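Local structure of hypothetical protein SO0527 (Shewanella oneidensis, 2BBE) at residues Ile48-Asn53 against Val62-Lys67; Ile14-Ser19 against Phe98-Tyr103; Arg42-Cys47 against Glu66-Ile71; Tyr7-Gln12 against Thr102-Ile107. The protein is of unknown function but belongs to the antibiotic biosynthesis monooxygenase family, so it may act as a monooxygenase. One frame throughout, in Å; residues are numbered along the deposited sequence. Where two conformers were deposited one is given.

Contact 1: residues Ile48-Asn53 against Val62-Lys67; sequences IRYELN and VTFVEK
The Phe64 ring fills the hollow between Tyr50 and Leu52, one face against each. Its Tyr50 face makes an offset stack, centroids 4.0 Å apart and planes tilted by 20°, with Phe64 CZ 3.4 Å from Tyr50 CE2. Over the opposite face Leu52 CD1 sits almost on the ring normal, 3.8 Å from the Phe64 centroid, a CH-pi contact; the same methyl also touches Val62 CG1. Beyond the stack, the Glu66 carboxylate meets the Tyr50 edge at CE1, and a water joins Tyr50 OH to Glu66 OE2. On the other face of the sheet Lys67 CE lies over the Arg49 guanidinium. The like charges, NH2 of Arg49 and NZ of Lys67, are 3.7 Å apart, presumably tolerated because Arg49 pairs with Glu51 of the second subunit and Lys67 NZ bonds to Gln105. A classic beta bulge interrupts the pairing: Lys67 O accepts from both Ile48 N (2.8 Å) and Arg49 N. The two strands form the hairpin 47-55/61-68 of a ferredoxin-like sheet; helices 27-35 and 38-42 pack on its Phe64 face, and strand 8-22 flanks strand 61-68.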
# COMPACT_ATOMS: atom_id res chain seq x y z
N ILE A 48 -9.63 -0.70 -1.75
CA ILE A 48 -8.17 -0.64 -1.97
C ILE A 48 -7.41 -1.06 -0.72
O ILE A 48 -6.44 -1.81 -0.80
CB ILE A 48 -7.71 0.79 -2.41
CG1 ILE A 48 -8.34 1.19 -3.75
CG2 ILE A 48 -6.15 0.93 -2.44
CD1 ILE A 48 -8.18 2.72 -4.09
N ARG A 49 -7.90 -0.59 0.43
CA ARG A 49 -7.24 -0.77 1.70
C ARG A 49 -8.28 -0.87 2.79
O ARG A 49 -9.27 -0.11 2.82
CB ARG A 49 -6.27 0.41 1.99
CG ARG A 49 -5.64 0.38 3.34
CD ARG A 49 -4.76 1.64 3.61
NE ARG A 49 -3.74 1.82 2.57
CZ ARG A 49 -3.16 2.98 2.27
NH1 ARG A 49 -3.51 4.09 2.92
NH2 ARG A 49 -2.23 3.04 1.33
N TYR A 50 -8.06 -1.80 3.70
CA TYR A 50 -8.93 -1.95 4.87
C TYR A 50 -8.15 -2.55 6.03
O TYR A 50 -8.15 -3.78 6.23
CB TYR A 50 -10.12 -2.82 4.49
CG TYR A 50 -11.31 -2.74 5.42
CD1 TYR A 50 -12.03 -1.54 5.57
CD2 TYR A 50 -11.74 -3.87 6.09
CE1 TYR A 50 -13.17 -1.48 6.40
CE2 TYR A 50 -12.88 -3.83 6.91
CZ TYR A 50 -13.57 -2.63 7.06
OH TYR A 50 -14.68 -2.63 7.86
N GLU A 51 -7.47 -1.68 6.77
CA GLU A 51 -6.48 -2.11 7.74
C GLU A 51 -6.95 -1.77 9.15
O GLU A 51 -7.36 -0.63 9.41
CB GLU A 51 -5.14 -1.42 7.47
CG GLU A 51 -4.53 -1.83 6.13
CD GLU A 51 -3.26 -1.07 5.83
OE1 GLU A 51 -2.82 -0.24 6.67
OE2 GLU A 51 -2.69 -1.31 4.75
N LEU A 52 -6.88 -2.76 10.03
CA LEU A 52 -7.26 -2.59 11.44
C LEU A 52 -6.01 -2.37 12.32
O LEU A 52 -4.94 -2.92 12.05
CB LEU A 52 -8.03 -3.84 11.91
CG LEU A 52 -8.74 -3.77 13.28
CD1 LEU A 52 -9.76 -2.60 13.34
CD2 LEU A 52 -9.41 -5.13 13.56
N ASN A 53 -6.16 -1.55 13.35
CA ASN A 53 -5.03 -1.06 14.15
C ASN A 53 -5.46 -0.92 15.61
O ASN A 53 -6.58 -0.46 15.90
CB ASN A 53 -4.56 0.31 13.62
CG ASN A 53 -4.30 0.31 12.11
OD1 ASN A 53 -5.21 0.54 11.29
ND2 ASN A 53 -3.08 0.03 11.73
N VAL A 62 -9.46 1.13 18.94
CA VAL A 62 -9.22 0.27 17.78
C VAL A 62 -9.67 1.08 16.55
O VAL A 62 -10.78 1.65 16.57
CB VAL A 62 -10.02 -1.05 17.90
CG1 VAL A 62 -9.55 -2.05 16.87
CG2 VAL A 62 -9.87 -1.67 19.32
N THR A 63 -8.85 1.14 15.50
CA THR A 63 -9.09 2.07 14.39
C THR A 63 -8.90 1.43 13.02
O THR A 63 -7.88 0.76 12.79
CB THR A 63 -8.13 3.30 14.51
OG1 THR A 63 -8.40 3.97 15.74
CG2 THR A 63 -8.25 4.28 13.31
N PHE A 64 -9.87 1.63 12.12
CA PHE A 64 -9.71 1.23 10.73
C PHE A 64 -9.12 2.37 9.89
O PHE A 64 -9.55 3.53 9.99
CB PHE A 64 -11.08 0.83 10.11
CG PHE A 64 -11.36 -0.66 10.12
CD1 PHE A 64 -10.51 -1.55 9.45
CD2 PHE A 64 -12.48 -1.16 10.79
CE1 PHE A 64 -10.77 -2.93 9.45
CE2 PHE A 64 -12.75 -2.53 10.79
CZ PHE A 64 -11.89 -3.41 10.14
N VAL A 65 -8.17 2.00 9.04
CA VAL A 65 -7.61 2.90 8.04
C VAL A 65 -7.97 2.31 6.69
O VAL A 65 -7.59 1.17 6.37
CB VAL A 65 -6.07 3.02 8.22
CG1 VAL A 65 -5.42 3.71 6.97
CG2 VAL A 65 -5.77 3.79 9.54
N GLU A 66 -8.74 3.07 5.91
CA GLU A 66 -9.42 2.52 4.74
C GLU A 66 -9.18 3.37 3.50
O GLU A 66 -8.92 4.59 3.63
CB GLU A 66 -10.95 2.46 4.99
CG GLU A 66 -11.37 1.96 6.39
CD GLU A 66 -12.89 2.06 6.63
OE1 GLU A 66 -13.65 2.37 5.68
OE2 GLU A 66 -13.33 1.81 7.78
N LYS A 67 -9.31 2.74 2.33
CA LYS A 67 -9.29 3.45 1.04
C LYS A 67 -10.14 2.69 0.03
O LYS A 67 -10.08 1.46 -0.06
CB LYS A 67 -7.85 3.64 0.52
CG LYS A 67 -7.69 4.76 -0.53
CD LYS A 67 -6.27 4.84 -1.15
CE LYS A 67 -5.21 5.38 -0.19
NZ LYS A 67 -3.82 5.53 -0.84
O HOH W 1 -5.91 5.17 3.73
O HOH W 2 -15.91 0.06 7.96

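Contact 2: residues Ile14-Ser19 against Phe98-Tyr103; sequences IVCVAS and FHVETY
The first and last strands of the ferredoxin-like fold, 8-22 and 95-107, pair here in antiparallel fashion, as in other dimeric alpha-beta barrel proteins. Six backbone hydrogen bonds tie three hydrogen-bonded pairs, Val15 with Tyr103, Val17 with Glu101 and Ser19 with His99. The bond from Val17 N runs nearly along the Glu101 C=O axis, whereas Tyr103 N reaches Val15 O at 2.8 Å with a more bent N-H...O angle of 143°. The non-hydrogen-bonded pairs, Cys16 with Thr102 and Ala18 with Val100, bring their CA atoms to 4.3 Å.

On the face of Cys16 and Val100, the sulfur is swung anti to its backbone N (chi1 179°), which carries it along the strand so that Cys16 SG rests 3.8 Å from Val100 CG1. The other Val100 methyl, CG2, lies 4.1 Å from Ala18 CB. On the opposite face, Tyr103 crosses the valines obliquely: its CB packs on Val15 CB, and its CE1 approaches Val17 CG2 at 4.1 Å. Farther along, His99 NE2 donates to Glu101 OE1 over 2.8 Å, OE1 lying in the imidazole plane while NE2 comes from above the carboxylate plane. Glu101 OE2 has separate partners, Arg61 and Ser55 of the second subunit, so this carboxylate is gripped from several directions and is probably kept ionised.

Helix 71-78 packs through Phe74 on Cys16 and Thr102, strand 61-68 continues the sheet beyond strand 8-22, and the Tyr103 hydroxyl bonds to Thr63 of the second subunit.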
# COMPACT_ATOMS: atom_id res chain seq x y z
N ILE A 14 -11.33 7.64 -2.09
CA ILE A 14 -11.89 8.01 -0.80
C ILE A 14 -11.11 7.31 0.29
O ILE A 14 -10.94 6.08 0.27
CB ILE A 14 -13.40 7.64 -0.69
CG1 ILE A 14 -14.25 8.48 -1.67
CG2 ILE A 14 -13.89 7.80 0.77
CD1 ILE A 14 -14.26 9.99 -1.37
N VAL A 15 -10.61 8.12 1.22
CA VAL A 15 -9.91 7.60 2.39
C VAL A 15 -10.86 7.70 3.59
O VAL A 15 -11.60 8.68 3.70
CB VAL A 15 -8.57 8.37 2.63
CG1 VAL A 15 -7.99 8.10 4.07
CG2 VAL A 15 -7.53 7.96 1.55
N CYS A 16 -10.86 6.70 4.46
CA CYS A 16 -11.65 6.79 5.68
C CYS A 16 -10.84 6.34 6.87
O CYS A 16 -10.13 5.31 6.81
CB CYS A 16 -12.95 5.96 5.58
SG CYS A 16 -13.98 5.99 7.09
N VAL A 17 -10.94 7.11 7.95
CA VAL A 17 -10.37 6.70 9.23
C VAL A 17 -11.53 6.60 10.23
O VAL A 17 -12.25 7.58 10.45
CB VAL A 17 -9.29 7.67 9.75
CG1 VAL A 17 -8.78 7.22 11.13
CG2 VAL A 17 -8.11 7.77 8.74
N ALA A 18 -11.71 5.42 10.82
CA ALA A 18 -12.85 5.19 11.73
C ALA A 18 -12.29 4.60 13.02
O ALA A 18 -11.77 3.47 13.03
CB ALA A 18 -13.87 4.21 11.05
N SER A 19 -12.37 5.37 14.11
CA SER A 19 -11.80 4.96 15.39
C SER A 19 -12.91 4.67 16.35
O SER A 19 -13.94 5.36 16.36
CB SER A 19 -10.87 6.04 15.98
OG SER A 19 -11.56 7.26 16.21
N PHE A 98 -16.97 6.93 19.35
CA PHE A 98 -16.30 6.63 18.10
C PHE A 98 -16.22 7.89 17.26
O PHE A 98 -16.82 8.90 17.59
CB PHE A 98 -17.03 5.48 17.35
CG PHE A 98 -18.39 5.86 16.79
CD1 PHE A 98 -19.50 5.98 17.63
CD2 PHE A 98 -18.54 6.10 15.43
CE1 PHE A 98 -20.77 6.33 17.10
CE2 PHE A 98 -19.80 6.45 14.89
CZ PHE A 98 -20.92 6.56 15.74
N HIS A 99 -15.45 7.82 16.18
CA HIS A 99 -15.38 8.93 15.24
C HIS A 99 -15.11 8.37 13.85
O HIS A 99 -14.27 7.50 13.68
CB HIS A 99 -14.28 9.92 15.63
CG HIS A 99 -14.25 11.15 14.79
ND1 HIS A 99 -15.04 12.25 15.06
CD2 HIS A 99 -13.55 11.46 13.67
CE1 HIS A 99 -14.82 13.19 14.15
NE2 HIS A 99 -13.93 12.74 13.30
N VAL A 100 -15.84 8.88 12.86
CA VAL A 100 -15.60 8.45 11.49
C VAL A 100 -15.31 9.71 10.68
O VAL A 100 -16.02 10.71 10.82
CB VAL A 100 -16.84 7.74 10.88
CG1 VAL A 100 -16.61 7.44 9.37
CG2 VAL A 100 -17.21 6.47 11.66
N GLU A 101 -14.24 9.69 9.89
CA GLU A 101 -13.91 10.83 9.04
C GLU A 101 -13.51 10.35 7.66
O GLU A 101 -12.70 9.43 7.55
CB GLU A 101 -12.74 11.64 9.64
CG GLU A 101 -12.59 13.04 8.97
CD GLU A 101 -12.55 14.18 9.99
OE1 GLU A 101 -12.49 13.90 11.21
OE2 GLU A 101 -12.55 15.36 9.57
N THR A 102 -14.05 10.97 6.62
CA THR A 102 -13.61 10.64 5.25
C THR A 102 -12.76 11.77 4.69
O THR A 102 -12.88 12.92 5.13
CB THR A 102 -14.79 10.34 4.28
OG1 THR A 102 -15.58 11.52 4.14
CG2 THR A 102 -15.65 9.18 4.82
N TYR A 103 -11.90 11.42 3.73
CA TYR A 103 -10.88 12.30 3.23
C TYR A 103 -10.66 12.08 1.73
O TYR A 103 -11.01 11.01 1.20
CB TYR A 103 -9.55 11.94 3.89
CG TYR A 103 -9.43 12.19 5.37
CD1 TYR A 103 -9.81 11.20 6.31
CD2 TYR A 103 -8.87 13.38 5.84
CE1 TYR A 103 -9.63 11.43 7.70
CE2 TYR A 103 -8.71 13.62 7.22
CZ TYR A 103 -9.09 12.64 8.14
OH TYR A 103 -8.91 12.87 9.49

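Contact 3: residues Arg42-Cys47 against Glu66-Ile71; sequences RREAGC and EKFVDI
Phe68 leans across the start of strand 47-55 so that the CD2-CE2 side of its ring meets the turn before it. Its CG is anti to the carbonyl carbon (chi1 -63°), which brings the ring nearer to Cys47 than its CB alone would suggest. Cys47 offers its CA to Phe68 CD2 at 3.7 Å and its CB to CE2 at 3.9 Å. The thiol extends anti to the backbone N, and SG meets the ring obliquely, 4.9 Å from the Phe68 centroid, in a sulfur-aromatic contact. Glu44 reaches in with an extended chain: OE1 approaches the ring edge, 3.5 Å from Phe68 CE2, with carboxylate and ring planes only 23° apart. Val69 turns toward Gly46, and both its methyls rest against that residue, CG2 lying 3.7 Å from Gly46 CA.

The backbone holds this arrangement in place. Glu44 to Cys47 form a type I turn, and Val69 N donates to Gly46 O at 2.9 Å, in the carbonyl plane, just past the last bridge of the hairpin, Cys47 with Phe68. The following Asp70 N-caps helix 71-78.

Glu44 OE2 bonds to His77, whose ring also meets Phe68. An acidic oxygen at the polarised C-H edge of Phe68 is probably favourable electrostatically, and the histidine bond probably helps to keep the Glu44 carboxylate charged while fixing its rotation.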
# COMPACT_ATOMS: atom_id res chain seq x y z
N ARG A 42 -12.14 -6.82 2.06
CA ARG A 42 -10.99 -6.86 1.17
C ARG A 42 -11.37 -7.46 -0.18
O ARG A 42 -10.73 -7.16 -1.20
CB ARG A 42 -9.82 -7.62 1.82
CG ARG A 42 -9.18 -6.86 3.01
CD ARG A 42 -7.97 -7.59 3.63
NE ARG A 42 -6.91 -7.82 2.65
CZ ARG A 42 -6.53 -9.00 2.18
NH1 ARG A 42 -7.10 -10.13 2.60
NH2 ARG A 42 -5.59 -9.05 1.25
N ARG A 43 -12.42 -8.29 -0.18
CA ARG A 43 -12.91 -8.94 -1.40
C ARG A 43 -13.89 -8.07 -2.23
O ARG A 43 -14.32 -8.49 -3.30
CB ARG A 43 -13.56 -10.30 -1.07
CG ARG A 43 -12.54 -11.39 -0.74
CD ARG A 43 -13.19 -12.58 0.02
NE ARG A 43 -12.25 -13.69 0.22
CZ ARG A 43 -11.27 -13.72 1.13
NH1 ARG A 43 -11.05 -12.69 1.97
NH2 ARG A 43 -10.49 -14.80 1.20
N GLU A 44 -14.22 -6.88 -1.72
CA GLU A 44 -15.01 -5.88 -2.47
C GLU A 44 -14.19 -5.35 -3.66
O GLU A 44 -13.03 -4.99 -3.49
CB GLU A 44 -15.40 -4.70 -1.56
CG GLU A 44 -16.54 -4.98 -0.55
CD GLU A 44 -16.68 -3.85 0.48
OE1 GLU A 44 -16.27 -2.69 0.19
OE2 GLU A 44 -17.17 -4.10 1.61
N ALA A 45 -14.79 -5.30 -4.84
CA ALA A 45 -14.11 -4.85 -6.06
C ALA A 45 -13.48 -3.45 -5.91
O ALA A 45 -12.40 -3.17 -6.44
CB ALA A 45 -15.06 -4.88 -7.24
N GLY A 46 -14.18 -2.57 -5.19
CA GLY A 46 -13.74 -1.18 -5.02
C GLY A 46 -12.99 -0.87 -3.73
O GLY A 46 -12.65 0.28 -3.48
N CYS A 47 -12.69 -1.89 -2.93
CA CYS A 47 -11.84 -1.72 -1.74
C CYS A 47 -10.36 -1.76 -2.10
O CYS A 47 -9.88 -2.74 -2.71
CB CYS A 47 -12.13 -2.79 -0.69
SG CYS A 47 -11.05 -2.61 0.77
N GLU A 66 -8.74 3.07 5.91
CA GLU A 66 -9.42 2.52 4.74
C GLU A 66 -9.18 3.37 3.50
O GLU A 66 -8.92 4.59 3.63
CB GLU A 66 -10.95 2.46 4.99
CG GLU A 66 -11.37 1.96 6.39
CD GLU A 66 -12.89 2.06 6.63
OE1 GLU A 66 -13.65 2.37 5.68
OE2 GLU A 66 -13.33 1.81 7.78
N LYS A 67 -9.31 2.74 2.33
CA LYS A 67 -9.29 3.45 1.04
C LYS A 67 -10.14 2.69 0.03
O LYS A 67 -10.08 1.46 -0.06
CB LYS A 67 -7.85 3.64 0.52
CG LYS A 67 -7.69 4.76 -0.53
CD LYS A 67 -6.27 4.84 -1.15
CE LYS A 67 -5.21 5.38 -0.19
NZ LYS A 67 -3.82 5.53 -0.84
N PHE A 68 -10.93 3.45 -0.73
CA PHE A 68 -11.85 2.92 -1.75
C PHE A 68 -11.66 3.68 -3.05
O PHE A 68 -11.23 4.84 -3.05
CB PHE A 68 -13.32 3.02 -1.28
CG PHE A 68 -13.61 2.19 -0.07
CD1 PHE A 68 -13.38 2.72 1.21
CD2 PHE A 68 -14.05 0.87 -0.20
CE1 PHE A 68 -13.61 1.93 2.36
CE2 PHE A 68 -14.27 0.08 0.92
CZ PHE A 68 -14.05 0.60 2.20
N VAL A 69 -11.97 3.02 -4.17
CA VAL A 69 -11.71 3.60 -5.48
C VAL A 69 -12.48 4.91 -5.71
O VAL A 69 -12.05 5.78 -6.48
CB VAL A 69 -11.98 2.58 -6.63
CG1 VAL A 69 -11.02 1.38 -6.52
CG2 VAL A 69 -13.41 2.12 -6.61
N ASP A 70 -13.63 5.05 -5.04
CA ASP A 70 -14.47 6.26 -5.19
C ASP A 70 -15.59 6.25 -4.17
O ASP A 70 -15.71 5.31 -3.41
CB ASP A 70 -15.01 6.44 -6.62
CG ASP A 70 -15.84 5.25 -7.13
OD1 ASP A 70 -16.49 4.53 -6.35
OD2 ASP A 70 -15.83 5.05 -8.36
N ILE A 71 -16.38 7.32 -4.14
CA ILE A 71 -17.43 7.44 -3.15
C ILE A 71 -18.53 6.38 -3.37
O ILE A 71 -19.06 5.85 -2.41
CB ILE A 71 -18.02 8.91 -3.09
CG1 ILE A 71 -18.90 9.10 -1.84
CG2 ILE A 71 -18.77 9.27 -4.41
CD1 ILE A 71 -18.13 8.92 -0.55

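Contact 4: residues Tyr7-Gln12 against Thr102-Ile107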
# COMPACT_ATOMS: atom_id res chain seq x y z
N TYR A 7 1.38 20.25 -4.95
CA TYR A 7 0.54 19.11 -4.57
C TYR A 7 -0.77 19.10 -5.36
O TYR A 7 -1.21 20.14 -5.86
CB TYR A 7 0.26 19.06 -3.05
CG TYR A 7 -0.63 20.16 -2.52
CD1 TYR A 7 -2.02 20.10 -2.68
CD2 TYR A 7 -0.08 21.26 -1.85
CE1 TYR A 7 -2.84 21.12 -2.20
CE2 TYR A 7 -0.90 22.28 -1.37
CZ TYR A 7 -2.29 22.19 -1.55
OH TYR A 7 -3.11 23.19 -1.08
N LYS A 8 -1.40 17.94 -5.46
CA LYS A 8 -2.71 17.83 -6.09
C LYS A 8 -3.59 16.91 -5.25
O LYS A 8 -3.20 15.78 -4.93
CB LYS A 8 -2.60 17.29 -7.52
CG LYS A 8 -3.96 17.05 -8.21
CD LYS A 8 -3.80 16.74 -9.68
CE LYS A 8 -5.14 16.57 -10.37
NZ LYS A 8 -5.00 16.38 -11.86
N ILE A 9 -4.79 17.39 -4.93
CA ILE A 9 -5.79 16.58 -4.24
C ILE A 9 -6.40 15.57 -5.24
O ILE A 9 -6.83 15.95 -6.32
CB ILE A 9 -6.88 17.46 -3.58
CG1 ILE A 9 -6.25 18.45 -2.58
CG2 ILE A 9 -7.95 16.58 -2.86
CD1 ILE A 9 -7.22 19.52 -2.03
N ASN A 10 -6.41 14.29 -4.88
CA ASN A 10 -7.11 13.28 -5.67
C ASN A 10 -8.60 13.38 -5.31
O ASN A 10 -9.00 13.08 -4.18
CB ASN A 10 -6.55 11.89 -5.37
CG ASN A 10 -7.21 10.78 -6.18
OD1 ASN A 10 -8.41 10.77 -6.41
ND2 ASN A 10 -6.41 9.80 -6.57
N GLN A 11 -9.40 13.84 -6.27
CA GLN A 11 -10.82 14.11 -6.00
C GLN A 11 -11.70 12.87 -6.15
O GLN A 11 -12.90 12.92 -5.90
CB GLN A 11 -11.34 15.24 -6.89
CG GLN A 11 -10.67 16.60 -6.62
CD GLN A 11 -11.12 17.24 -5.30
OE1 GLN A 11 -10.47 18.16 -4.78
NE2 GLN A 11 -12.22 16.75 -4.75
N GLN A 12 -11.11 11.75 -6.58
CA GLN A 12 -11.88 10.53 -6.83
C GLN A 12 -11.82 9.53 -5.67
O GLN A 12 -12.85 9.11 -5.14
CB GLN A 12 -11.47 9.84 -8.15
CG GLN A 12 -12.24 8.54 -8.40
CD GLN A 12 -11.70 7.71 -9.56
OE1 GLN A 12 -11.33 8.26 -10.60
NE2 GLN A 12 -11.66 6.36 -9.38
N THR A 102 -14.05 10.97 6.62
CA THR A 102 -13.61 10.64 5.25
C THR A 102 -12.76 11.77 4.69
O THR A 102 -12.88 12.92 5.13
CB THR A 102 -14.79 10.34 4.28
OG1 THR A 102 -15.58 11.52 4.14
CG2 THR A 102 -15.65 9.18 4.82
N TYR A 103 -11.90 11.42 3.73
CA TYR A 103 -10.88 12.30 3.23
C TYR A 103 -10.66 12.08 1.73
O TYR A 103 -11.01 11.01 1.20
CB TYR A 103 -9.55 11.94 3.89
CG TYR A 103 -9.43 12.19 5.37
CD1 TYR A 103 -9.81 11.20 6.31
CD2 TYR A 103 -8.87 13.38 5.84
CE1 TYR A 103 -9.63 11.43 7.70
CE2 TYR A 103 -8.71 13.62 7.22
CZ TYR A 103 -9.09 12.64 8.14
OH TYR A 103 -8.91 12.87 9.49
N HIS A 104 -10.04 13.07 1.07
CA HIS A 104 -9.34 12.90 -0.21
C HIS A 104 -7.84 12.97 0.05
O HIS A 104 -7.37 13.77 0.89
CB HIS A 104 -9.70 14.01 -1.20
CG HIS A 104 -11.10 13.90 -1.73
ND1 HIS A 104 -12.00 14.93 -1.64
CD2 HIS A 104 -11.74 12.89 -2.35
CE1 HIS A 104 -13.14 14.57 -2.20
NE2 HIS A 104 -13.01 13.33 -2.62
N GLN A 105 -7.09 12.17 -0.69
CA GLN A 105 -5.65 12.12 -0.53
C GLN A 105 -5.01 13.29 -1.25
O GLN A 105 -5.46 13.68 -2.32
CB GLN A 105 -5.08 10.78 -1.02
CG GLN A 105 -3.60 10.57 -0.62
CD GLN A 105 -3.01 9.26 -1.15
OE1 GLN A 105 -3.69 8.47 -1.81
NE2 GLN A 105 -1.74 9.04 -0.87
N VAL A 106 -3.98 13.85 -0.61
CA VAL A 106 -3.13 14.90 -1.19
C VAL A 106 -1.82 14.27 -1.68
O VAL A 106 -1.04 13.73 -0.88
CB VAL A 106 -2.78 16.01 -0.14
CG1 VAL A 106 -1.89 17.13 -0.78
CG2 VAL A 106 -4.04 16.58 0.47
N ILE A 107 -1.58 14.37 -2.99
CA ILE A 107 -0.38 13.83 -3.62
C ILE A 107 0.67 14.93 -3.77
O ILE A 107 0.42 15.95 -4.42
CB ILE A 107 -0.71 13.20 -5.01
CG1 ILE A 107 -1.84 12.15 -4.87
CG2 ILE A 107 0.54 12.57 -5.65
CD1 ILE A 107 -1.41 10.85 -4.09
O HOH W 3 -8.24 10.62 -2.72
O HOH W 4 -4.25 9.00 -4.70
O HOH W 5 -15.36 12.36 -3.82
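Most unusual here is the His104 imidazole, which lies beneath the backbone where residues 10-12 bend away from strand 95-107. Residues 8-9, at the N-terminal end of strand 8-22, pair antiparallel with this C-terminal strand of the ferredoxin-like fold, and His104 fills the bend that follows. Gln11 CA sits over one face of the ring in a CH-pi contact, 4.1 Å from the His104 centroid and 18° off the normal. The bent Gln11 side chain doubles back, bringing NE2 to 3.5 Å from His104 CE1 with amide and ring planes 60° apart. The Ile9 side chain crosses that of His104 at about a right angle, its CG2 resting on His104 CB.

Three backbone bonds secure the pairing: Lys8 and Ile107 exchange two, and Asn10 N donates to Gln105 O nearly along its C=O axis. Next in line, a water takes over, accepting from Gln105 N and donating to Asn10 O; another joins Asn10 ND2 to Gln105 OE1. Tyr7, with CG in the crowded position between backbone N and carbonyl carbon (chi1 69°), lays CD1 3.5 Å from Val106 CG1. A sulfate ion, probably from the crystallisation liquor, lies about 3 Å from the His104 side chain, and Asn10 ND2 also bonds to Ala45 of the third subunit. The bend itself is an Asx turn, Asn10 OD1 accepting from Gln12 N at 2.9 Å.

Contacts 1 and 2 are neighbouring strand pairs of one sheet, joined where Glu66 N meets Cys16 O and Phe64 N meets Ala18 O; contact 1 is the more buried, with aromatic stacking, while contact 2 runs from a buried end to exposed Phe98, His99 and Val100. Contact 3 extends the hairpin of contact 1, sharing Glu66 and Lys67, but is a buried turn held by one cross-segment bond. Contact 4 continues the strand pair of contact 2 toward the chain termini, about 18 Å from the chain centre, and there waters supplement the backbone bonds. Lys67 NZ to Gln105 OE1 and Val69 O to Gln12 NE2 link it back.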